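PDB 5TIP: major capsid protein from Paramecium bursaria Chlorella virus 1, which self-assembles as trimers into the large icosahedral capsid of the virus, forming the bulk of its glycoprotein shell. Local coordinates for the interface of chains A and B. Coordinates in Å, arbitrary orientation; residue numbers count along the deposited sequence, not the author numbering. Chains: chain A/B, Major capsid protein.

Contact 1: the interface of chains A and B. Residues chain A 21, 23-26; chain B 33-34, 36, 210, 214.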
loop_
_atom_site.group_PDB
_atom_site.type_symbol
_atom_site.label_atom_id
_atom_site.label_comp_id
_atom_site.label_asym_id
_atom_site.label_seq_id
_atom_site.Cartn_x
_atom_site.Cartn_y
_atom_site.Cartn_z
ATOM N N PRO A 21 31.845 -1.721 9.647
ATOM C CA PRO A 21 30.445 -2.129 9.495
ATOM C C PRO A 21 29.914 -2.768 10.766
ATOM O O PRO A 21 30.635 -3.455 11.494
ATOM C CB PRO A 21 30.493 -3.133 8.342
ATOM C CG PRO A 21 31.673 -2.715 7.560
ATOM C CD PRO A 21 32.688 -2.272 8.575
ATOM N N ILE A 23 26.387 -3.973 10.523
ATOM C CA ILE A 23 25.433 -4.893 9.929
ATOM C C ILE A 23 25.897 -5.226 8.515
ATOM O O ILE A 23 26.841 -4.637 7.986
ATOM C CB ILE A 23 24.010 -4.302 9.901
ATOM C CG1 ILE A 23 23.956 -3.108 8.941
ATOM C CG2 ILE A 23 23.586 -3.868 11.277
ATOM C CD1 ILE A 23 22.560 -2.591 8.674
ATOM N N THR A 24 25.212 -6.189 7.908
ATOM C CA THR A 24 25.376 -6.517 6.500
ATOM C C THR A 24 24.007 -6.855 5.932
ATOM O O THR A 24 23.157 -7.421 6.625
ATOM C CB THR A 24 26.354 -7.684 6.284
ATOM O OG1 THR A 24 26.394 -8.040 4.894
ATOM C CG2 THR A 24 25.938 -8.888 7.112
ATOM N N PHE A 25 23.793 -6.495 4.670
ATOM C CA PHE A 25 22.498 -6.702 4.034
ATOM C C PHE A 25 22.373 -8.050 3.341
ATOM O O PHE A 25 21.285 -8.377 2.853
ATOM C CB PHE A 25 22.218 -5.595 3.015
ATOM C CG PHE A 25 22.067 -4.231 3.622
ATOM C CD1 PHE A 25 20.998 -3.943 4.454
ATOM C CD2 PHE A 25 22.975 -3.227 3.336
ATOM C CE1 PHE A 25 20.850 -2.687 5.005
ATOM C CE2 PHE A 25 22.831 -1.968 3.882
ATOM C CZ PHE A 25 21.769 -1.698 4.719
ATOM N N PHE A 26 23.447 -8.837 3.275
ATOM C CA PHE A 26 23.460 -10.048 2.462
ATOM C C PHE A 26 23.630 -11.315 3.294
ATOM O O PHE A 26 24.042 -12.350 2.761
ATOM C CB PHE A 26 24.555 -9.958 1.398
ATOM C CG PHE A 26 24.536 -8.677 0.617
ATOM C CD1 PHE A 26 23.577 -8.463 -0.359
ATOM C CD2 PHE A 26 25.477 -7.692 0.851
ATOM C CE1 PHE A 26 23.554 -7.286 -1.081
ATOM C CE2 PHE A 26 25.460 -6.513 0.130
ATOM C CZ PHE A 26 24.496 -6.310 -0.836
ATOM N N TYR B 33 27.005 -0.373 7.346
ATOM C CA TYR B 33 26.937 -1.642 6.639
ATOM C C TYR B 33 28.253 -1.898 5.912
ATOM O O TYR B 33 29.164 -1.068 5.911
ATOM C CB TYR B 33 25.763 -1.645 5.657
ATOM C CG TYR B 33 25.774 -0.477 4.693
ATOM C CD1 TYR B 33 25.218 0.746 5.044
ATOM C CD2 TYR B 33 26.340 -0.598 3.431
ATOM C CE1 TYR B 33 25.228 1.814 4.167
ATOM C CE2 TYR B 33 26.352 0.463 2.549
ATOM C CZ TYR B 33 25.796 1.667 2.921
ATOM O OH TYR B 33 25.809 2.725 2.041
ATOM N N THR B 34 28.350 -3.073 5.294
ATOM C CA THR B 34 29.525 -3.415 4.506
ATOM C C THR B 34 29.421 -2.796 3.120
ATOM O O THR B 34 28.363 -2.830 2.486
ATOM C CB THR B 34 29.677 -4.932 4.390
ATOM O OG1 THR B 34 28.479 -5.495 3.842
ATOM C CG2 THR B 34 29.943 -5.551 5.751
ATOM N N PHE B 36 29.521 -2.276 -0.755
ATOM C CA PHE B 36 29.197 -3.183 -1.851
ATOM C C PHE B 36 28.842 -2.359 -3.083
ATOM O O PHE B 36 28.794 -1.127 -3.043
ATOM C CB PHE B 36 28.056 -4.132 -1.472
ATOM C CG PHE B 36 26.722 -3.452 -1.335
ATOM C CD1 PHE B 36 26.357 -2.847 -0.144
ATOM C CD2 PHE B 36 25.832 -3.415 -2.398
ATOM C CE1 PHE B 36 25.132 -2.222 -0.016
ATOM C CE2 PHE B 36 24.607 -2.789 -2.276
ATOM C CZ PHE B 36 24.257 -2.194 -1.084
ATOM N N LEU B 210 31.583 -7.313 -3.538
ATOM C CA LEU B 210 31.880 -7.130 -2.126
ATOM C C LEU B 210 33.294 -6.600 -1.915
ATOM O O LEU B 210 34.174 -6.738 -2.766
ATOM C CB LEU B 210 31.699 -8.446 -1.366
ATOM C CG LEU B 210 30.285 -9.031 -1.374
ATOM C CD1 LEU B 210 30.266 -10.410 -0.732
ATOM C CD2 LEU B 210 29.315 -8.095 -0.673
ATOM N N GLU B 214 34.839 -8.831 3.532
ATOM C CA GLU B 214 33.648 -9.662 3.410
ATOM C C GLU B 214 33.795 -10.662 2.271
ATOM O O GLU B 214 33.151 -11.717 2.288
ATOM C CB GLU B 214 32.420 -8.777 3.201
ATOM C CG GLU B 214 31.099 -9.446 3.518
ATOM C CD GLU B 214 29.918 -8.531 3.268
ATOM O OE1 GLU B 214 30.077 -7.542 2.519
ATOM O OE2 GLU B 214 28.833 -8.797 3.825
#
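The ring of A:Phe26 stands on end over one face of B:Phe36, the two planes 84° apart in an edge-to-face pair. Its CE2-CZ edge does the touching: CZ of A:Phe26 lies 3.6 Å from CD2 of B:Phe36, displaced toward the rim, while CG of B:Phe36 lies in the plane of the A:Phe26 ring, at its edge. The edge of B:Phe36 itself meets the backbone oxygen of B:Thr34, and the CD2 methyl of B:Leu210 passes alongside A:Phe26. The neighbouring A:Phe25 sets its CE2 corner over one face of B:Tyr33, above the root of the ring, 3.4 Å from CG. B:Tyr33 holds CG between its backbone N and carbonyl carbon (chi1 54°), which leaves the root of the ring beside this corner. Beyond the aromatics lies a small polar cluster around one carboxylate. The hydroxyl OG1 of A:Thr24, anti to its backbone N (chi1 175°), donates to carboxylate OE2 of B:Glu214 at 2.8 Å, nearly in line with the C-O bond. The other carboxylate oxygen, OE1, accepts from OG1 of B:Thr34 at 2.9 Å from above the carboxylate plane. Two short hydroxyl side chains thus suit the two ends of one carboxylate and probably restrain its rotation. Threonine also supplies a methyl: CG2 of B:Thr34 packs 3.6 Å from CB of A:Pro21, whose rigid ring offers an apolar surface on an extended segment. Together these contacts fasten the N-terminal segment of one subunit onto its neighbour and help hold the capsomer together.

Contact 2: the interface of chains A and B. Residues chain A 123-124, 126-127, 130; chain B 335, 339, 344-346.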
loop_
_atom_site.group_PDB
_atom_site.type_symbol
_atom_site.label_atom_id
_atom_site.label_comp_id
_atom_site.label_asym_id
_atom_site.label_seq_id
_atom_site.Cartn_x
_atom_site.Cartn_y
_atom_site.Cartn_z
ATOM N N ASP A 123 -5.815 -1.851 -1.265
ATOM C CA ASP A 123 -6.554 -3.080 -1.544
ATOM C C ASP A 123 -7.103 -3.713 -0.272
ATOM O O ASP A 123 -8.139 -4.386 -0.316
ATOM C CB ASP A 123 -5.653 -4.074 -2.274
ATOM C CG ASP A 123 -5.402 -3.680 -3.711
ATOM O OD1 ASP A 123 -6.020 -2.705 -4.186
ATOM O OD2 ASP A 123 -4.569 -4.342 -4.361
ATOM N N ASP A 124 -6.425 -3.509 0.860
ATOM C CA ASP A 124 -6.924 -4.018 2.131
ATOM C C ASP A 124 -8.296 -3.447 2.453
ATOM O O ASP A 124 -9.200 -4.178 2.887
ATOM C CB ASP A 124 -5.930 -3.673 3.235
ATOM C CG ASP A 124 -6.330 -4.237 4.570
ATOM O OD1 ASP A 124 -6.690 -5.424 4.653
ATOM O OD2 ASP A 124 -6.286 -3.496 5.560
ATOM N N TYR A 126 -10.459 -2.279 0.167
ATOM C CA TYR A 126 -11.429 -2.826 -0.774
ATOM C C TYR A 126 -11.808 -4.258 -0.415
ATOM O O TYR A 126 -12.972 -4.653 -0.565
ATOM C CB TYR A 126 -10.881 -2.766 -2.201
ATOM C CG TYR A 126 -11.810 -3.391 -3.228
ATOM C CD1 TYR A 126 -13.057 -2.856 -3.473
ATOM C CD2 TYR A 126 -11.426 -4.497 -3.971
ATOM C CE1 TYR A 126 -13.918 -3.411 -4.403
ATOM C CE2 TYR A 126 -12.282 -5.058 -4.915
ATOM C CZ TYR A 126 -13.523 -4.508 -5.121
ATOM O OH TYR A 126 -14.381 -5.054 -6.050
ATOM N N ASN A 127 -10.835 -5.056 0.047
ATOM C CA ASN A 127 -11.162 -6.404 0.512
ATOM C C ASN A 127 -12.112 -6.372 1.700
ATOM O O ASN A 127 -12.959 -7.260 1.844
ATOM C CB ASN A 127 -9.882 -7.160 0.882
ATOM C CG ASN A 127 -10.128 -8.640 1.148
ATOM O OD1 ASN A 127 -10.936 -9.271 0.473
ATOM N ND2 ASN A 127 -9.432 -9.196 2.143
ATOM N N ARG A 130 -15.521 -6.006 0.278
ATOM C CA ARG A 130 -15.977 -7.300 -0.216
ATOM C C ARG A 130 -16.541 -8.145 0.917
ATOM O O ARG A 130 -17.509 -8.889 0.727
ATOM C CB ARG A 130 -14.835 -8.049 -0.902
ATOM C CG ARG A 130 -14.299 -7.419 -2.170
ATOM C CD ARG A 130 -13.132 -8.244 -2.686
ATOM N NE ARG A 130 -13.554 -9.575 -3.114
ATOM C CZ ARG A 130 -12.754 -10.635 -3.150
ATOM N NH1 ARG A 130 -11.491 -10.527 -2.766
ATOM N NH2 ARG A 130 -13.219 -11.810 -3.554
ATOM N N LYS B 335 -11.265 -14.477 1.090
ATOM C CA LYS B 335 -11.361 -13.152 1.686
ATOM C C LYS B 335 -10.716 -13.060 3.060
ATOM O O LYS B 335 -9.914 -12.154 3.307
ATOM C CB LYS B 335 -12.837 -12.746 1.788
ATOM C CG LYS B 335 -13.528 -12.576 0.452
ATOM C CD LYS B 335 -14.975 -12.178 0.649
ATOM C CE LYS B 335 -15.670 -11.964 -0.679
ATOM N NZ LYS B 335 -17.130 -12.221 -0.560
ATOM N N TYR B 339 -7.154 -11.581 4.336
ATOM C CA TYR B 339 -7.307 -10.392 5.170
ATOM C C TYR B 339 -6.509 -10.515 6.462
ATOM O O TYR B 339 -5.884 -9.546 6.908
ATOM C CB TYR B 339 -8.785 -10.146 5.485
ATOM C CG TYR B 339 -9.026 -8.998 6.449
ATOM C CD1 TYR B 339 -9.144 -7.691 5.991
ATOM C CD2 TYR B 339 -9.133 -9.223 7.816
ATOM C CE1 TYR B 339 -9.360 -6.642 6.870
ATOM C CE2 TYR B 339 -9.347 -8.182 8.699
ATOM C CZ TYR B 339 -9.460 -6.893 8.222
ATOM O OH TYR B 339 -9.674 -5.854 9.099
ATOM N N GLY B 344 -4.067 -7.600 1.509
ATOM C CA GLY B 344 -4.341 -7.073 0.186
ATOM C C GLY B 344 -5.749 -7.415 -0.254
ATOM O O GLY B 344 -6.686 -7.348 0.546
ATOM N N VAL B 345 -5.916 -7.784 -1.521
ATOM C CA VAL B 345 -7.188 -8.284 -2.028
ATOM C C VAL B 345 -6.891 -9.389 -3.032
ATOM O O VAL B 345 -5.990 -9.257 -3.868
ATOM C CB VAL B 345 -8.057 -7.170 -2.653
ATOM C CG1 VAL B 345 -7.436 -6.621 -3.928
ATOM C CG2 VAL B 345 -9.465 -7.681 -2.916
ATOM N N THR B 346 -7.619 -10.495 -2.924
ATOM C CA THR B 346 -7.384 -11.660 -3.753
ATOM C C THR B 346 -8.589 -11.904 -4.647
ATOM O O THR B 346 -9.721 -11.975 -4.146
ATOM C CB THR B 346 -7.110 -12.902 -2.891
ATOM O OG1 THR B 346 -5.893 -12.716 -2.160
ATOM C CG2 THR B 346 -6.982 -14.138 -3.763
HETATM O O HOH W 1 -7.141 -7.741 3.027
HETATM O O HOH W 2 -8.986 -11.435 -0.584
HETATM O O HOH W 3 -7.166 -4.197 8.298
#
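Helix 122-132 of chain A lays one side against helix 330-341 of chain B and the loop 344-346 that follows it. A:Asn127, with CG anti to the backbone N (chi1 -170°), points its amide across the contact. Its ND2 donates to the backbone oxygen of B:Lys335 at 3.2 Å, almost straight (167° at the hydrogen) and in the amide plane. The same nitrogen binds water 1, which also meets OD1 of A:Asp124 and the backbone oxygen of B:Gly344; OD1 of A:Asn127 reaches the backbone N of B:Thr346 through water 2. An amide suits this place because it can serve a donor and an acceptor at once. A:Arg130 bends at chi3 (66°), bringing NH1 within 2.7 Å of the backbone oxygen of B:Thr346, tilted from the guanidinium plane. CG of B:Lys335 lies over the rim of one guanidinium face, while its NZ stays 4.9 Å from NH2 of A:Arg130, so like charges probably avoid contact. B:Val345 spreads its methyls along the helix: CG1 lies 3.5 Å from CB of A:Asp123, and CG2 lies 3.7 Å from CD of A:Arg130. Water 3 links OD2 of A:Asp124 to OH of B:Tyr339. Both helices are segments between strands of the double jelly-roll subunit, meeting at the subunit boundary.

Contact 3: the interface of chains A and B. Residues chain A 26-28; chain B 159, 218, 223-225.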
loop_
_atom_site.group_PDB
_atom_site.type_symbol
_atom_site.label_atom_id
_atom_site.label_comp_id
_atom_site.label_asym_id
_atom_site.label_seq_id
_atom_site.Cartn_x
_atom_site.Cartn_y
_atom_site.Cartn_z
ATOM N N PHE A 26 23.447 -8.837 3.275
ATOM C CA PHE A 26 23.460 -10.048 2.462
ATOM C C PHE A 26 23.630 -11.315 3.294
ATOM O O PHE A 26 24.042 -12.350 2.761
ATOM C CB PHE A 26 24.555 -9.958 1.398
ATOM C CG PHE A 26 24.536 -8.677 0.617
ATOM C CD1 PHE A 26 23.577 -8.463 -0.359
ATOM C CD2 PHE A 26 25.477 -7.692 0.851
ATOM C CE1 PHE A 26 23.554 -7.286 -1.081
ATOM C CE2 PHE A 26 25.460 -6.513 0.130
ATOM C CZ PHE A 26 24.496 -6.310 -0.836
ATOM N N LYS A 27 23.313 -11.261 4.586
ATOM C CA LYS A 27 23.361 -12.454 5.422
ATOM C C LYS A 27 22.439 -12.302 6.622
ATOM O O LYS A 27 22.904 -12.115 7.752
ATOM C CB LYS A 27 24.792 -12.740 5.881
ATOM C CG LYS A 27 25.018 -14.180 6.315
ATOM C CD LYS A 27 24.989 -15.129 5.127
ATOM C CE LYS A 27 25.006 -16.580 5.581
ATOM N NZ LYS A 27 23.731 -16.965 6.251
ATOM N N THR A 28 21.132 -12.372 6.387
ATOM C CA THR A 28 20.170 -12.237 7.471
ATOM C C THR A 28 20.138 -13.506 8.311
ATOM O O THR A 28 20.021 -14.615 7.779
ATOM C CB THR A 28 18.778 -11.945 6.914
ATOM O OG1 THR A 28 18.823 -10.763 6.105
ATOM C CG2 THR A 28 17.781 -11.743 8.047
ATOM N N GLY B 159 19.083 -10.450 1.855
ATOM C CA GLY B 159 19.616 -11.251 2.943
ATOM C C GLY B 159 19.821 -12.713 2.603
ATOM O O GLY B 159 20.485 -13.422 3.367
ATOM N N PHE B 218 33.094 -14.796 2.858
ATOM C CA PHE B 218 32.171 -15.609 2.074
ATOM C C PHE B 218 32.870 -16.788 1.412
ATOM O O PHE B 218 32.259 -17.848 1.234
ATOM C CB PHE B 218 31.474 -14.743 1.027
ATOM C CG PHE B 218 30.197 -14.130 1.513
ATOM C CD1 PHE B 218 28.993 -14.801 1.375
ATOM C CD2 PHE B 218 30.199 -12.885 2.115
ATOM C CE1 PHE B 218 27.814 -14.238 1.827
ATOM C CE2 PHE B 218 29.025 -12.315 2.568
ATOM C CZ PHE B 218 27.830 -12.992 2.424
ATOM N N HIS B 223 28.394 -21.695 5.136
ATOM C CA HIS B 223 27.188 -20.886 5.168
ATOM C C HIS B 223 25.963 -21.778 5.297
ATOM O O HIS B 223 25.928 -22.894 4.774
ATOM C CB HIS B 223 27.069 -20.016 3.909
ATOM C CG HIS B 223 28.269 -19.158 3.653
ATOM N ND1 HIS B 223 28.625 -18.110 4.474
ATOM C CD2 HIS B 223 29.194 -19.193 2.666
ATOM C CE1 HIS B 223 29.718 -17.537 4.004
ATOM N NE2 HIS B 223 30.084 -18.174 2.906
ATOM N N GLU B 224 24.959 -21.271 6.009
ATOM C CA GLU B 224 23.659 -21.921 6.115
ATOM C C GLU B 224 22.581 -20.885 5.845
ATOM O O GLU B 224 22.481 -19.889 6.568
ATOM C CB GLU B 224 23.456 -22.560 7.493
ATOM C CG GLU B 224 24.188 -23.877 7.683
ATOM C CD GLU B 224 23.798 -24.577 8.970
ATOM O OE1 GLU B 224 23.585 -23.882 9.987
ATOM O OE2 GLU B 224 23.687 -25.820 8.960
ATOM N N TYR B 225 21.787 -21.116 4.806
ATOM C CA TYR B 225 20.708 -20.219 4.417
ATOM C C TYR B 225 19.371 -20.912 4.637
ATOM O O TYR B 225 19.175 -22.047 4.191
ATOM C CB TYR B 225 20.845 -19.799 2.951
ATOM C CG TYR B 225 22.034 -18.911 2.660
ATOM C CD1 TYR B 225 23.281 -19.453 2.374
ATOM C CD2 TYR B 225 21.904 -17.528 2.646
ATOM C CE1 TYR B 225 24.366 -18.644 2.099
ATOM C CE2 TYR B 225 22.983 -16.712 2.372
ATOM C CZ TYR B 225 24.211 -17.274 2.100
ATOM O OH TYR B 225 25.284 -16.460 1.826
HETATM O O HOH W 4 24.715 -14.129 0.808
HETATM O O HOH W 5 20.817 -15.686 5.238
#
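The loop 26-28 of chain A runs past the 3-10 helix 158-160, helix 212-220 and the start of strand 223-231 of chain B. A:Lys27 lies across the ring of B:Tyr225 at about a right angle. CE of A:Lys27 sits over one face, 3.6 Å from CZ of B:Tyr225 and displaced toward the rim. The lysine leaves the backbone with CG anti to N (chi1 -159°), then bends at chi2 and chi4, and the final bend turns NZ toward the next backbone carbonyl. NZ of A:Lys27 donates to O of B:Glu224 at 3.2 Å, from above the carbonyl plane. A long flexible chain suits the place: its methylenes pack on the aromatic face while the amine finds a carbonyl. The backbone of the loop is held as well, since N of A:Thr28 donates to O of B:Gly159 at 3.3 Å. CA of B:Gly159 comes 3.3 Å from OG1 of A:Thr28, a closeness that suits a residue without a side chain. Water 5 joins the backbone oxygens of A:Thr28 and B:Gly159, while water 4 joins OH of B:Tyr225 to O of A:Phe26. That oxygen also meets the edge of B:Phe218. Within chain B, NE2 of B:His223 donates to O of B:Phe218 at 2.8 Å, almost straight (170° at the hydrogen), and so ties the end of the helix to the strand. The site holds the N-terminal segment along the neighbouring subunit and so probably helps stabilise the trimer.

Contact 1 and contact 3 are neighbours, their C-alpha centres about 11 Å apart, and share A:Phe26, which turns its ring to contact 1 and its backbone oxygen to contact 3. Helix 212-220 of chain B also serves both, so they probably act as one docking surface for the N-terminal segment of chain A. Contact 2 lies about 37 Å from contact 1 and about 34 Å from contact 3, measured between the same centres, and uses different elements of both chains. One subunit therefore grips the next at widely separated places, by an extended arm and by a helix surface, an arrangement suited to a stable trimeric building block.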